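Local coordinates for protein tyrosine--tRNA ligase, mitochondrial (Emericella nidulans, PDB 5IHX) that probably catalyses the ATP-dependent joining of L-tyrosine to mitochondrial tRNA(Tyr), with release of AMP and diphosphate, at residues A[44-49]-A[90-95]; A[61-66]-A[271-276]; A[140-145]-A[366-371]; A[300-305]-A[310-315]. All coordinates share one frame; numbering follows the deposited sequence.

Interaction 1: residues A[44-49]-A[90-95]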
# COMPACT_ATOMS: atom_id res chain seq x y z
N ARG A 44 -31.29 24.73 4.05
CA ARG A 44 -30.22 25.38 4.80
C ARG A 44 -29.11 25.84 3.85
O ARG A 44 -28.23 26.61 4.25
CB ARG A 44 -29.64 24.46 5.87
CG ARG A 44 -30.67 23.88 6.83
CD ARG A 44 -31.48 24.91 7.61
NE ARG A 44 -30.71 25.88 8.37
CZ ARG A 44 -31.24 26.67 9.30
NH1 ARG A 44 -32.54 26.58 9.58
NH2 ARG A 44 -30.49 27.54 9.96
N GLY A 45 -29.13 25.35 2.62
CA GLY A 45 -28.11 25.69 1.64
C GLY A 45 -26.80 24.97 1.89
O GLY A 45 -25.73 25.47 1.55
N LEU A 46 -26.88 23.78 2.48
CA LEU A 46 -25.70 23.03 2.88
C LEU A 46 -25.23 21.99 1.86
O LEU A 46 -24.15 21.41 2.02
CB LEU A 46 -25.95 22.35 4.23
CG LEU A 46 -25.89 23.26 5.46
CD1 LEU A 46 -26.38 22.53 6.70
CD2 LEU A 46 -24.47 23.78 5.67
N ILE A 47 -26.03 21.74 0.82
CA ILE A 47 -25.62 20.81 -0.24
C ILE A 47 -25.15 21.57 -1.47
O ILE A 47 -25.89 22.37 -2.04
CB ILE A 47 -26.77 19.87 -0.64
CG1 ILE A 47 -27.29 19.11 0.58
CG2 ILE A 47 -26.30 18.90 -1.74
CD1 ILE A 47 -28.37 18.09 0.28
N HIS A 48 -23.91 21.30 -1.88
CA HIS A 48 -23.36 21.87 -3.11
C HIS A 48 -23.57 20.90 -4.27
O HIS A 48 -24.36 21.17 -5.18
CB HIS A 48 -21.87 22.18 -2.94
CG HIS A 48 -21.24 22.76 -4.17
ND1 HIS A 48 -21.72 23.89 -4.79
CD2 HIS A 48 -20.16 22.36 -4.88
CE1 HIS A 48 -20.97 24.16 -5.84
NE2 HIS A 48 -20.02 23.25 -5.92
N ASP A 49 -22.86 19.78 -4.23
CA ASP A 49 -23.02 18.71 -5.21
C ASP A 49 -23.37 17.39 -4.54
O ASP A 49 -22.87 17.09 -3.45
CB ASP A 49 -21.75 18.53 -6.04
CG ASP A 49 -21.52 19.65 -7.03
OD1 ASP A 49 -22.52 20.25 -7.50
OD2 ASP A 49 -20.35 19.93 -7.36
N LEU A 90 -23.46 17.11 9.94
CA LEU A 90 -23.51 16.05 10.94
C LEU A 90 -24.27 16.51 12.18
O LEU A 90 -24.97 15.72 12.82
CB LEU A 90 -22.10 15.60 11.34
CG LEU A 90 -21.22 14.95 10.27
CD1 LEU A 90 -19.93 14.43 10.91
CD2 LEU A 90 -21.94 13.83 9.53
N ALA A 91 -24.14 17.79 12.52
CA ALA A 91 -24.87 18.35 13.64
C ALA A 91 -26.37 18.22 13.40
O ALA A 91 -27.12 17.79 14.28
CB ALA A 91 -24.50 19.81 13.85
N TRP A 92 -26.81 18.59 12.21
CA TRP A 92 -28.21 18.44 11.83
C TRP A 92 -28.62 16.97 11.87
O TRP A 92 -29.67 16.63 12.41
CB TRP A 92 -28.46 19.01 10.44
CG TRP A 92 -28.67 20.49 10.43
CD1 TRP A 92 -27.92 21.43 9.79
CD2 TRP A 92 -29.72 21.20 11.10
NE1 TRP A 92 -28.43 22.68 10.02
CE2 TRP A 92 -29.55 22.57 10.81
CE3 TRP A 92 -30.80 20.82 11.90
CZ2 TRP A 92 -30.40 23.55 11.30
CZ3 TRP A 92 -31.65 21.79 12.38
CH2 TRP A 92 -31.44 23.14 12.09
N GLY A 93 -27.78 16.12 11.29
CA GLY A 93 -28.02 14.69 11.30
C GLY A 93 -28.23 14.16 12.70
O GLY A 93 -29.16 13.39 12.95
N TYR A 94 -27.37 14.58 13.63
CA TYR A 94 -27.45 14.12 15.01
C TYR A 94 -28.79 14.47 15.64
O TYR A 94 -29.47 13.60 16.18
CB TYR A 94 -26.31 14.73 15.84
CG TYR A 94 -26.34 14.34 17.30
CD1 TYR A 94 -26.21 13.01 17.68
CD2 TYR A 94 -26.50 15.29 18.30
CE1 TYR A 94 -26.23 12.64 19.02
CE2 TYR A 94 -26.53 14.93 19.64
CZ TYR A 94 -26.39 13.61 19.99
OH TYR A 94 -26.42 13.25 21.32
N VAL A 95 -29.19 15.74 15.56
CA VAL A 95 -30.43 16.17 16.19
C VAL A 95 -31.66 15.67 15.42
O VAL A 95 -32.78 15.73 15.92
CB VAL A 95 -30.50 17.72 16.33
CG1 VAL A 95 -29.32 18.22 17.16
CG2 VAL A 95 -30.53 18.40 14.97

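Interaction 2: residues A[61-66]-A[271-276]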
# COMPACT_ATOMS: atom_id res chain seq x y z
N PHE A 61 -32.57 8.81 2.47
CA PHE A 61 -32.80 9.42 3.77
C PHE A 61 -34.27 9.37 4.18
O PHE A 61 -34.59 9.33 5.36
CB PHE A 61 -32.30 10.87 3.78
CG PHE A 61 -30.83 11.00 4.05
CD1 PHE A 61 -30.33 10.76 5.32
CD2 PHE A 61 -29.95 11.35 3.05
CE1 PHE A 61 -28.98 10.87 5.59
CE2 PHE A 61 -28.59 11.47 3.31
CZ PHE A 61 -28.11 11.23 4.58
N THR A 62 -35.16 9.40 3.19
CA THR A 62 -36.59 9.29 3.48
C THR A 62 -36.91 7.91 4.04
O THR A 62 -37.59 7.78 5.05
CB THR A 62 -37.44 9.55 2.22
OG1 THR A 62 -37.20 10.88 1.74
CG2 THR A 62 -38.93 9.38 2.52
N GLU A 63 -36.40 6.87 3.37
CA GLU A 63 -36.75 5.49 3.70
C GLU A 63 -35.94 4.91 4.86
O GLU A 63 -36.44 4.04 5.58
CB GLU A 63 -36.57 4.60 2.47
CG GLU A 63 -37.43 5.01 1.28
CD GLU A 63 -38.91 4.96 1.58
OE1 GLU A 63 -39.31 4.24 2.52
OE2 GLU A 63 -39.69 5.64 0.88
N LYS A 64 -34.71 5.38 5.04
CA LYS A 64 -33.79 4.76 6.00
C LYS A 64 -33.12 5.76 6.94
O LYS A 64 -32.71 6.84 6.52
CB LYS A 64 -32.71 3.98 5.25
CG LYS A 64 -33.23 2.86 4.36
CD LYS A 64 -32.11 2.26 3.52
CE LYS A 64 -31.07 1.56 4.37
NZ LYS A 64 -30.01 0.93 3.54
N ARG A 65 -33.01 5.37 8.20
CA ARG A 65 -32.25 6.12 9.19
C ARG A 65 -30.77 5.76 9.03
O ARG A 65 -30.18 5.14 9.91
CB ARG A 65 -32.75 5.79 10.60
CG ARG A 65 -32.17 6.64 11.72
CD ARG A 65 -32.51 6.06 13.08
NE ARG A 65 -33.94 6.03 13.35
CZ ARG A 65 -34.63 7.01 13.92
NH1 ARG A 65 -34.03 8.13 14.31
NH2 ARG A 65 -35.94 6.87 14.12
N VAL A 66 -30.19 6.16 7.91
CA VAL A 66 -28.83 5.76 7.55
C VAL A 66 -27.76 6.53 8.30
O VAL A 66 -27.98 7.67 8.72
CB VAL A 66 -28.56 5.93 6.04
CG1 VAL A 66 -29.49 5.06 5.23
CG2 VAL A 66 -28.68 7.40 5.63
N ASP A 271 -30.11 -3.41 -4.54
CA ASP A 271 -31.08 -2.33 -4.38
C ASP A 271 -30.37 -0.98 -4.26
O ASP A 271 -29.47 -0.83 -3.43
CB ASP A 271 -31.97 -2.58 -3.16
CG ASP A 271 -33.22 -1.71 -3.15
OD1 ASP A 271 -33.20 -0.61 -3.75
OD2 ASP A 271 -34.22 -2.13 -2.53
N ASP A 272 -30.77 -0.03 -5.09
CA ASP A 272 -30.15 1.30 -5.10
C ASP A 272 -30.22 1.99 -3.74
O ASP A 272 -29.35 2.80 -3.40
CB ASP A 272 -30.82 2.19 -6.15
CG ASP A 272 -30.27 1.97 -7.55
OD1 ASP A 272 -29.57 0.95 -7.76
OD2 ASP A 272 -30.54 2.80 -8.43
N LEU A 273 -31.24 1.67 -2.95
CA LEU A 273 -31.43 2.29 -1.64
C LEU A 273 -30.35 1.88 -0.64
O LEU A 273 -30.26 2.46 0.44
CB LEU A 273 -32.81 1.93 -1.08
CG LEU A 273 -34.03 2.61 -1.71
CD1 LEU A 273 -35.30 2.07 -1.07
CD2 LEU A 273 -33.97 4.12 -1.57
N ASP A 274 -29.55 0.88 -0.99
CA ASP A 274 -28.52 0.36 -0.10
C ASP A 274 -27.11 0.71 -0.57
O ASP A 274 -26.13 0.46 0.13
CB ASP A 274 -28.64 -1.16 0.02
CG ASP A 274 -29.97 -1.60 0.58
OD1 ASP A 274 -30.60 -0.79 1.31
OD2 ASP A 274 -30.39 -2.74 0.30
N LYS A 275 -27.01 1.30 -1.76
CA LYS A 275 -25.71 1.62 -2.34
C LYS A 275 -25.10 2.83 -1.65
O LYS A 275 -25.83 3.75 -1.25
CB LYS A 275 -25.84 1.87 -3.84
CG LYS A 275 -26.25 0.63 -4.64
CD LYS A 275 -26.55 0.97 -6.09
CE LYS A 275 -26.95 -0.27 -6.89
NZ LYS A 275 -25.89 -1.31 -6.93
N PRO A 276 -23.77 2.85 -1.49
CA PRO A 276 -23.12 4.03 -0.92
C PRO A 276 -23.36 5.27 -1.78
O PRO A 276 -23.49 5.16 -2.99
CB PRO A 276 -21.63 3.66 -0.90
CG PRO A 276 -21.50 2.60 -1.94
CD PRO A 276 -22.78 1.83 -1.89

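Interaction 3: residues A[140-145]-A[366-371]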
# COMPACT_ATOMS: atom_id res chain seq x y z
N LEU A 140 -12.89 17.71 18.88
CA LEU A 140 -14.02 17.04 18.24
C LEU A 140 -14.97 16.47 19.28
O LEU A 140 -16.19 16.50 19.11
CB LEU A 140 -13.52 15.94 17.31
CG LEU A 140 -12.86 16.41 16.01
CD1 LEU A 140 -12.13 15.28 15.32
CD2 LEU A 140 -13.91 16.99 15.07
N LYS A 141 -14.42 15.94 20.37
CA LYS A 141 -15.23 15.47 21.48
C LYS A 141 -16.03 16.65 22.03
O LYS A 141 -17.24 16.55 22.27
CB LYS A 141 -14.34 14.87 22.57
CG LYS A 141 -13.94 13.42 22.31
CD LYS A 141 -13.60 12.68 23.61
CE LYS A 141 -14.67 11.66 23.96
NZ LYS A 141 -14.52 11.16 25.36
N LYS A 142 -15.34 17.77 22.23
CA LYS A 142 -15.94 19.00 22.73
C LYS A 142 -17.04 19.50 21.79
O LYS A 142 -18.12 19.90 22.24
CB LYS A 142 -14.85 20.06 22.91
CG LYS A 142 -15.31 21.41 23.42
CD LYS A 142 -14.11 22.30 23.69
CE LYS A 142 -14.50 23.71 24.12
NZ LYS A 142 -15.02 24.52 22.98
N LEU A 143 -16.76 19.48 20.49
CA LEU A 143 -17.74 19.92 19.50
C LEU A 143 -18.99 19.04 19.53
O LEU A 143 -20.11 19.53 19.40
CB LEU A 143 -17.12 19.91 18.10
CG LEU A 143 -18.05 20.33 16.95
CD1 LEU A 143 -18.52 21.77 17.13
CD2 LEU A 143 -17.36 20.16 15.61
N GLY A 144 -18.79 17.74 19.71
CA GLY A 144 -19.89 16.80 19.82
C GLY A 144 -20.84 17.15 20.95
O GLY A 144 -22.06 17.13 20.78
N ALA A 145 -20.28 17.47 22.11
CA ALA A 145 -21.08 17.85 23.27
C ALA A 145 -21.75 19.20 23.04
O ALA A 145 -22.90 19.41 23.43
CB ALA A 145 -20.22 17.88 24.52
N LEU A 366 -22.47 28.22 19.87
CA LEU A 366 -22.27 26.83 19.48
C LEU A 366 -20.87 26.36 19.85
O LEU A 366 -20.72 25.32 20.48
CB LEU A 366 -22.50 26.65 17.97
CG LEU A 366 -22.02 25.32 17.37
CD1 LEU A 366 -22.71 24.12 18.02
CD2 LEU A 366 -22.24 25.30 15.86
N ILE A 367 -19.86 27.13 19.48
CA ILE A 367 -18.48 26.70 19.67
C ILE A 367 -18.00 26.89 21.10
O ILE A 367 -17.35 26.00 21.67
CB ILE A 367 -17.52 27.46 18.71
CG1 ILE A 367 -17.93 27.25 17.25
CG2 ILE A 367 -16.08 27.01 18.93
CD1 ILE A 367 -17.88 25.81 16.77
N HIS A 368 -18.31 28.04 21.70
CA HIS A 368 -17.70 28.44 22.97
C HIS A 368 -18.67 28.61 24.14
O HIS A 368 -18.25 28.88 25.26
CB HIS A 368 -16.92 29.74 22.77
CG HIS A 368 -15.75 29.60 21.84
ND1 HIS A 368 -14.68 28.77 22.11
CD2 HIS A 368 -15.49 30.18 20.64
CE1 HIS A 368 -13.81 28.85 21.12
NE2 HIS A 368 -14.27 29.70 20.22
N GLY A 369 -19.97 28.44 23.88
CA GLY A 369 -20.96 28.49 24.94
C GLY A 369 -21.65 29.84 25.09
O GLY A 369 -21.18 30.86 24.57
N LYS A 370 -22.76 29.84 25.81
CA LYS A 370 -23.59 31.03 25.97
C LYS A 370 -22.86 32.18 26.68
O LYS A 370 -22.95 33.33 26.25
CB LYS A 370 -24.87 30.68 26.73
CG LYS A 370 -25.84 31.84 26.89
CD LYS A 370 -27.06 31.44 27.70
CE LYS A 370 -28.07 32.58 27.80
NZ LYS A 370 -27.49 33.78 28.46
N ASP A 371 -22.17 31.86 27.77
CA ASP A 371 -21.46 32.88 28.55
C ASP A 371 -20.45 33.65 27.70
O ASP A 371 -20.33 34.87 27.82
CB ASP A 371 -20.75 32.25 29.75
CG ASP A 371 -21.72 31.75 30.80
OD1 ASP A 371 -22.81 32.33 30.94
OD2 ASP A 371 -21.37 30.77 31.50

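Interaction 4: residues A[300-305]-A[310-315]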
# COMPACT_ATOMS: atom_id res chain seq x y z
N ILE A 300 -9.31 31.22 10.86
CA ILE A 300 -10.17 31.53 11.99
C ILE A 300 -10.38 30.25 12.80
O ILE A 300 -11.27 29.46 12.51
CB ILE A 300 -11.53 32.10 11.54
CG1 ILE A 300 -11.32 33.26 10.57
CG2 ILE A 300 -12.35 32.53 12.74
CD1 ILE A 300 -10.61 34.47 11.16
N TRP A 301 -9.54 30.05 13.81
CA TRP A 301 -9.52 28.81 14.58
C TRP A 301 -10.70 28.67 15.54
O TRP A 301 -11.24 29.66 16.03
CB TRP A 301 -8.21 28.71 15.36
CG TRP A 301 -7.00 28.92 14.51
CD1 TRP A 301 -6.26 30.06 14.40
CD2 TRP A 301 -6.38 27.96 13.64
NE1 TRP A 301 -5.22 29.87 13.52
CE2 TRP A 301 -5.28 28.58 13.04
CE3 TRP A 301 -6.66 26.62 13.32
CZ2 TRP A 301 -4.45 27.93 12.14
CZ3 TRP A 301 -5.84 25.98 12.41
CH2 TRP A 301 -4.74 26.63 11.84
N LEU A 302 -11.10 27.43 15.78
CA LEU A 302 -12.17 27.13 16.73
C LEU A 302 -11.63 26.99 18.15
O LEU A 302 -12.39 26.88 19.10
CB LEU A 302 -12.91 25.85 16.32
CG LEU A 302 -13.54 25.86 14.92
CD1 LEU A 302 -14.29 24.57 14.66
CD2 LEU A 302 -14.47 27.06 14.74
N ASP A 303 -10.30 26.99 18.27
CA ASP A 303 -9.64 26.92 19.57
C ASP A 303 -9.50 28.32 20.17
O ASP A 303 -8.86 29.19 19.59
CB ASP A 303 -8.27 26.26 19.44
CG ASP A 303 -7.59 26.05 20.79
OD1 ASP A 303 -6.91 25.02 20.95
OD2 ASP A 303 -7.74 26.91 21.68
N LYS A 304 -10.11 28.51 21.34
CA LYS A 304 -10.10 29.80 22.04
C LYS A 304 -8.68 30.34 22.27
O LYS A 304 -8.47 31.55 22.30
CB LYS A 304 -10.82 29.64 23.38
CG LYS A 304 -10.81 30.87 24.29
CD LYS A 304 -11.32 30.50 25.67
CE LYS A 304 -12.30 31.52 26.22
NZ LYS A 304 -11.68 32.84 26.49
N ASP A 305 -7.72 29.44 22.44
CA ASP A 305 -6.34 29.84 22.72
C ASP A 305 -5.59 30.29 21.46
O ASP A 305 -4.54 30.92 21.56
CB ASP A 305 -5.59 28.69 23.40
CG ASP A 305 -6.08 28.43 24.81
OD1 ASP A 305 -6.43 29.39 25.51
OD2 ASP A 305 -6.10 27.25 25.22
N PHE A 310 -13.66 36.72 21.12
CA PHE A 310 -13.95 38.06 20.66
C PHE A 310 -13.67 38.20 19.17
O PHE A 310 -14.45 38.78 18.42
CB PHE A 310 -13.12 39.08 21.45
CG PHE A 310 -13.43 40.51 21.12
CD1 PHE A 310 -12.60 41.24 20.29
CD2 PHE A 310 -14.56 41.12 21.63
CE1 PHE A 310 -12.88 42.56 19.98
CE2 PHE A 310 -14.85 42.44 21.33
CZ PHE A 310 -14.01 43.16 20.50
N GLU A 311 -12.54 37.64 18.76
CA GLU A 311 -12.10 37.69 17.37
C GLU A 311 -12.93 36.78 16.45
O GLU A 311 -13.13 37.10 15.28
CB GLU A 311 -10.63 37.31 17.30
CG GLU A 311 -9.73 38.43 17.79
CD GLU A 311 -8.44 37.93 18.40
OE1 GLU A 311 -8.48 36.92 19.14
OE2 GLU A 311 -7.37 38.52 18.13
N LEU A 312 -13.42 35.67 16.99
CA LEU A 312 -14.30 34.80 16.23
C LEU A 312 -15.60 35.55 15.99
O LEU A 312 -16.20 35.48 14.91
CB LEU A 312 -14.56 33.49 16.97
CG LEU A 312 -15.36 32.38 16.26
CD1 LEU A 312 -15.18 32.40 14.75
CD2 LEU A 312 -14.95 31.02 16.79
N TYR A 313 -16.03 36.30 17.00
CA TYR A 313 -17.22 37.12 16.89
C TYR A 313 -17.03 38.19 15.82
O TYR A 313 -17.89 38.38 14.97
CB TYR A 313 -17.56 37.76 18.24
CG TYR A 313 -18.92 38.40 18.28
CD1 TYR A 313 -19.09 39.75 18.00
CD2 TYR A 313 -20.05 37.65 18.61
CE1 TYR A 313 -20.34 40.34 18.05
CE2 TYR A 313 -21.30 38.23 18.66
CZ TYR A 313 -21.44 39.57 18.38
OH TYR A 313 -22.69 40.16 18.42
N GLN A 314 -15.89 38.88 15.88
CA GLN A 314 -15.57 39.92 14.91
C GLN A 314 -15.59 39.38 13.47
O GLN A 314 -16.10 40.03 12.57
CB GLN A 314 -14.20 40.55 15.19
CG GLN A 314 -14.22 41.55 16.34
CD GLN A 314 -12.88 42.22 16.54
OE1 GLN A 314 -11.85 41.56 16.68
NE2 GLN A 314 -12.88 43.55 16.56
N PHE A 315 -15.00 38.21 13.27
CA PHE A 315 -14.95 37.63 11.94
C PHE A 315 -16.34 37.51 11.33
O PHE A 315 -16.55 37.85 10.17
CB PHE A 315 -14.27 36.26 11.97
CG PHE A 315 -14.33 35.53 10.66
CD1 PHE A 315 -15.21 34.47 10.48
CD2 PHE A 315 -13.52 35.90 9.61
CE1 PHE A 315 -15.26 33.79 9.27
CE2 PHE A 315 -13.57 35.24 8.40
CZ PHE A 315 -14.44 34.18 8.23

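Interaction 1: residues A[44-49]-A[90-95]
Trp92 pushes its indole from helix 84-95 into the corner formed by Arg44 and Leu46, and the contact has an apolar part and a part where an indole carbon packs on the guanidinium. On the apolar side, Leu46 offers one methyl, CD1, which touches Trp92 CD1 at 3.6 Å and Trp92 NE1 at 3.9 Å, so it meets the indole obliquely, at its pyrrole ring. On the charged side, the benzo ring of the indole meets Arg44. Trp92 CZ2 stands over the centre of one guanidinium face and lies 3.8 Å from both Arg44 NE and Arg44 CZ. The two planes are inclined by 52°, so this is no parallel stack. Bends at chi2 (-58°) and chi3 (-55°) curl the arginine chain alongside the indole, bringing Arg44 CG to 4.1 Å from Trp92 NE1. The backbone helps to place both residues: Gly45, with positive phi, is the C-prime residue of a Schellman motif that closes helix 37-44 between them. Phe333 and His40 also pack on the indole. The buried guanidinium gives NE to Lys329 O and NH1 to Leu334 O, backbone carbonyls that probably offset part of the cost of removing its charge from water, while the indole packs against one face and shields it.

Interaction 2: residues A[61-66]-A[271-276]
Glu63 and Leu273 bring the two backbones nearest, 8.2 Å between Glu63 CA and Leu273 CA, where the end of helix 54-63 passes a short 3-10 turn at residues 272-274. Lys64, the first residue beyond the helix, spans the gap with its side chain. Its chain is kinked once, at chi3 (65°), and beyond that bend the ammonium meets the carboxylate of Asp274 in a salt bridge, 2.9 Å from Lys64 NZ to Asp274 OD1. The oxygen is approached on its anti side, with the nitrogen 30° out of the carboxylate plane. A second, weak hydrogen bond joins Lys64 NZ to Leu273 O at 3.5 Å, and the methylene Lys64 CD lies 3.6 Å from that same carbonyl oxygen. The apolar part of the contact is slight: Glu63 CG approaches Leu273 CD1 at 4.3 Å, while the carboxylate of Glu63 turns away to a salt bridge with Lys30. The 3-10 turn is braced from within, since Asp271 OD1 accepts the backbone Leu273 N in an Asx turn at 3.1 Å, with the nitrogen well above the carboxylate plane. Gln234 completes the polar cluster, its OE1 accepting from Lys64 NZ and its NE2 donating to Leu273 O and Lys275 O. Near the surface, the contact therefore ties the end of helix 54-63 to the segment that leads into strand 277-280, with Gln234, just ahead of strand 235-238, between them and Pro276 resting on helix 243-259.

Interaction 3: residues A[140-145]-A[366-371]
Lys142 reaches from helix 126-153 to the last turn of helix 354-368, where its ammonium meets Ile367 O. From CB the chain runs straight out, anti at each of its first three torsions, and CG and CD cross the gap without meeting an atom of 366-371. At CE it bends, chi4 being -74°, and this last turn delivers NZ to the carbonyl: Lys142 NZ to Ile367 O is 3.1 Å, a weak hydrogen bond. The imidazole of His368 lies close by but is not bonded, with Lys142 NZ 4.4 Å from His368 ND1 and placed obliquely to the ring. Beside this polar link the helices pack through buried aliphatic tips. Leu143 CD1 meets Ile367 CD1 at 4.1 Å, where the backbones are nearest, 6.8 Å between Leu143 CA and Ile367 CA. The other branch of the isoleucine serves its own segment: Ile367 CG2 sits over the centre of one face of the His368 ring, 3.5 Å above its plane. Gly369, with positive phi, then breaks the helix before helix 370-383 starts. One residue before Ile367, Leu366 O accepts from Arg149 NH2, also of helix 126-153. Two cationic side chains of one helix, the lysine only weakly, thus meet successive carbonyls at the C-terminal end of another, where the helix dipole should favour positive charge, next to a contact that is otherwise hydrophobic.

Interaction 4: residues A[300-305]-A[310-315]
Ile300 sets its CG1-CD1 branch over one face of the Phe315 ring and its CG2 against Leu312. CG1 stands almost squarely above the phenyl ring, 3.6 Å from Ile300 CG1 to the centroid of Phe315 and 14° off the normal, a CH-pi contact. Ile300 CD1 continues over the same ring toward its CB end, 3.6 Å from Phe315 CD2. The CG2 branch turns to the preceding helical turn, where Ile300 CG2 and Leu312 CD1 are only 3.5 Å apart, tight for two methyls. The second methyl of the leucine, CD2, faces the loop further on, 4.0 Å from Trp301 O and 4.5 Å from Leu302 CD2. Leu312 thus touches three successive loop residues, closely only at Ile300, with His368 of helix 354-368 also against it. An Asx turn, Asp303 OD2 accepting from Asp305 N, shapes the loop where it heads for helix 309-317. Backbone hydrogen bonding joins Ile300 to Val81, which belongs to the HVGH form of the class I HIGH signature, and Ile300 follows the disordered stretch carrying the KFGKS signature. The arrangement is that of the connection leading out of the KMSKS-type loop of a class I synthetase, packed on the first helix after it.

How the interactions relate
Interactions 1 and 2 lie around the catalytic sheet, their centres about 17 Å apart, and cross along the sequence: 44-49, 61-66, 90-95, then 271-276. The closing segment of interaction 3 follows both segments of interaction 4. Those two contacts touch, with His368 CE1 3.2 Å from Leu302 O, their centres about 13 Å apart. Interactions 2 and 4, on opposite sides of the chain's centre, are about 38 Å apart. Interaction 1 packs the loop after helix 37-44 on helix 84-95; interaction 3 connects helix 126-153 with what is probably the helical domain following the catalytic domain, as in bacterial relatives, while interaction 4 borders the signature loops. The C-terminal domain of the full protein is absent from this construct.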